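Local coordinates for protein succinate--CoA ligase subunit alpha (Campylobacter jejuni, PDB 6MEL) that serves as the alpha subunit of a succinate--CoA ligase, pairing a Rossmann-type CoA-binding domain with a second alpha/beta domain, at residues 216-219 with 220-224. Residues are numbered along the deposited sequence; the frame is centred on the assembly and turned at random.
Sequences VEAA and KFIKE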
ATOM      1  N   VAL A 216      -5.073 -15.745  -4.590  1.00 38.65           N
ATOM      2  CA  VAL A 216      -6.210 -16.499  -5.205  1.00 41.22           C
ATOM      3  C   VAL A 216      -5.686 -17.266  -6.427  1.00 42.36           C
ATOM      4  O   VAL A 216      -5.823 -18.461  -6.507  1.00 43.92           O
ATOM      5  CB  VAL A 216      -7.371 -15.571  -5.620  1.00 43.64           C
ATOM      6  CG1 VAL A 216      -8.505 -16.314  -6.372  1.00 45.03           C
ATOM      7  CG2 VAL A 216      -7.925 -14.831  -4.425  1.00 46.40           C
ATOM      8  N   GLU A 217      -5.019 -16.563  -7.344  1.00 42.74           N
ATOM      9  CA  GLU A 217      -4.445 -17.172  -8.548  1.00 45.79           C
ATOM     10  C   GLU A 217      -3.433 -18.264  -8.193  1.00 46.60           C
ATOM     11  O   GLU A 217      -3.361 -19.264  -8.930  1.00 41.48           O
ATOM     12  CB  GLU A 217      -3.792 -16.137  -9.473  1.00 50.34           C
ATOM     13  CG  GLU A 217      -4.812 -15.183 -10.095  1.00 54.49           C
ATOM     14  CD  GLU A 217      -4.267 -13.849 -10.603  1.00 63.72           C
ATOM     15  OE1 GLU A 217      -3.023 -13.667 -10.649  1.00 70.46           O
ATOM     16  OE2 GLU A 217      -5.094 -12.978 -10.964  1.00 80.85           O
ATOM     17  N   ALA A 218      -2.665 -18.079  -7.105  1.00 41.96           N
ATOM     18  CA  ALA A 218      -1.674 -19.088  -6.670  1.00 42.92           C
ATOM     19  C   ALA A 218      -2.351 -20.425  -6.303  1.00 40.52           C
ATOM     20  O   ALA A 218      -1.742 -21.463  -6.393  1.00 42.74           O
ATOM     21  CB  ALA A 218      -0.869 -18.599  -5.490  1.00 42.17           C
ATOM     22  N   ALA A 219      -3.600 -20.387  -5.875  1.00 39.66           N
ATOM     23  CA  ALA A 219      -4.244 -21.577  -5.315  1.00 42.99           C
ATOM     24  C   ALA A 219      -4.394 -22.668  -6.395  1.00 43.86           C
ATOM     25  O   ALA A 219      -3.956 -23.796  -6.238  1.00 40.13           O
ATOM     26  CB  ALA A 219      -5.555 -21.203  -4.720  1.00 41.86           C
ATOM     27  N   LYS A 220      -4.950 -22.291  -7.536  1.00 47.94           N
ATOM     28  CA  LYS A 220      -5.134 -23.218  -8.625  1.00 50.84           C
ATOM     29  C   LYS A 220      -3.778 -23.670  -9.159  1.00 49.97           C
ATOM     30  O   LYS A 220      -3.571 -24.841  -9.434  1.00 47.83           O
ATOM     31  CB  LYS A 220      -5.902 -22.545  -9.751  1.00 56.85           C
ATOM     32  CG  LYS A 220      -6.255 -23.492 -10.881  1.00 64.42           C
ATOM     33  CD  LYS A 220      -6.642 -22.736 -12.099  1.00 71.48           C
ATOM     34  CE  LYS A 220      -8.000 -23.160 -12.596  1.00 77.40           C
ATOM     35  NZ  LYS A 220      -8.053 -22.912 -14.052  1.00 86.74           N
ATOM     36  N   PHE A 221      -2.858 -22.713  -9.286  1.00 45.98           N
ATOM     37  CA  PHE A 221      -1.536 -22.998  -9.717  1.00 43.63           C
ATOM     38  C   PHE A 221      -0.905 -24.083  -8.830  1.00 43.80           C
ATOM     39  O   PHE A 221      -0.228 -24.964  -9.348  1.00 44.42           O
ATOM     40  CB  PHE A 221      -0.700 -21.726  -9.750  1.00 45.14           C
ATOM     41  CG  PHE A 221       0.744 -21.969 -10.079  1.00 45.39           C
ATOM     42  CD1 PHE A 221       1.169 -21.975 -11.401  1.00 48.89           C
ATOM     43  CD2 PHE A 221       1.659 -22.258  -9.080  1.00 46.31           C
ATOM     44  CE1 PHE A 221       2.501 -22.238 -11.704  1.00 49.47           C
ATOM     45  CE2 PHE A 221       2.988 -22.520  -9.386  1.00 46.67           C
ATOM     46  CZ  PHE A 221       3.403 -22.498 -10.695  1.00 49.53           C
ATOM     47  N   ILE A 222      -1.034 -23.966  -7.504  1.00 43.24           N
ATOM     48  CA  ILE A 222      -0.482 -24.959  -6.566  1.00 43.62           C
ATOM     49  C   ILE A 222      -1.083 -26.352  -6.870  1.00 47.19           C
ATOM     50  O   ILE A 222      -0.363 -27.349  -7.046  1.00 42.86           O
ATOM     51  CB  ILE A 222      -0.683 -24.508  -5.106  1.00 41.84           C
ATOM     52  CG1 ILE A 222       0.293 -23.381  -4.750  1.00 41.34           C
ATOM     53  CG2 ILE A 222      -0.530 -25.677  -4.138  1.00 41.22           C
ATOM     54  CD1 ILE A 222      -0.187 -22.507  -3.626  1.00 40.80           C
ATOM     55  N   LYS A 223      -2.410 -26.415  -6.952  1.00 48.83           N
ATOM     56  CA  LYS A 223      -3.088 -27.669  -7.217  1.00 51.40           C
ATOM     57  C   LYS A 223      -2.507 -28.340  -8.466  1.00 49.31           C
ATOM     58  O   LYS A 223      -2.233 -29.493  -8.447  1.00 50.02           O
ATOM     59  CB  LYS A 223      -4.582 -27.416  -7.420  1.00 56.41           C
ATOM     60  CG  LYS A 223      -5.410 -28.675  -7.670  1.00 58.37           C
ATOM     61  CD  LYS A 223      -5.400 -29.589  -6.478  1.00 62.81           C
ATOM     62  CE  LYS A 223      -6.483 -30.641  -6.591  1.00 70.53           C
ATOM     63  NZ  LYS A 223      -6.059 -31.898  -5.938  1.00 73.13           N
ATOM     64  N   GLU A 224      -2.308 -27.569  -9.532  1.00 50.14           N
ATOM     65  CA  GLU A 224      -1.907 -28.082 -10.813  1.00 53.82           C
ATOM     66  C   GLU A 224      -0.395 -28.318 -10.905  1.00 53.91           C
ATOM     67  O   GLU A 224       0.015 -29.097 -11.728  1.00 50.51           O
ATOM     68  CB  GLU A 224      -2.403 -27.161 -11.929  1.00 55.16           C
ATOM     69  CG  GLU A 224      -3.873 -27.399 -12.239  1.00 61.44           C
ATOM     70  CD  GLU A 224      -4.597 -26.331 -13.049  1.00 64.06           C
ATOM     71  OE1 GLU A 224      -3.921 -25.483 -13.657  1.00 70.12           O
ATOM     72  OE2 GLU A 224      -5.851 -26.347 -13.064  1.00 73.16           O
TER
HETATM   73  O   HOH W   1      -7.353 -20.073  -7.981  1.00 54.81           O
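Val216 O is gripped by two donors, neither of them the amide four residues on. A water donates to it at 2.7 Å, and Ala219 N reaches it at 3.0 Å in an i to i+3 bond. Lys220 N lies 4.1 Å from Val216 O, too far for the regular alpha-helical bond, and the same water spans the gap by accepting from Lys220 N in a longer contact of 3.3 Å. Between the two segments, i to i+4 bonds begin two residues further on, with Ile222 N donating to Ala218 O at 2.8 Å, and Lys223 N to Ala219 O along a nearly straight bond (170° at the hydrogen).

Ala218 O is also hemmed in by carbon. The CG1 branch of Ile222 stands anti to its own carbonyl carbon (chi1 -74°), which turns it back toward the preceding turn and brings CG1 to 3.2 Å from Ala218 O. CD1 carries on the same way, ending 4.4 Å from Ala218 CB in a light apolar touch. Phe221 adds its CB beside this oxygen, which sits near the plane of the ring at its edge. With CG anti to the backbone N (chi1 175°), the end of the side chain leads away from the 216-219 turn, and Phe221 packs on Lys189 and Ser193 of helix 188-197, while Ile222 meets Leu192 of that helix. Ala219 instead faces Leu266 of helix 259-268 and Tyr269.

Helix 214-225 is the connecting helix of the beta-alpha-beta unit between parallel strands 203-209 and 230-235, and these residues set it between two neighbouring helices. Chemically, the water substitutes for one missing backbone bond, so Val216 O and Lys220 N both keep a polar partner where the i to i+4 spacing near the start of the helix is stretched, while Ala218 O and Ala219 O are held by direct i to i+4 bonds.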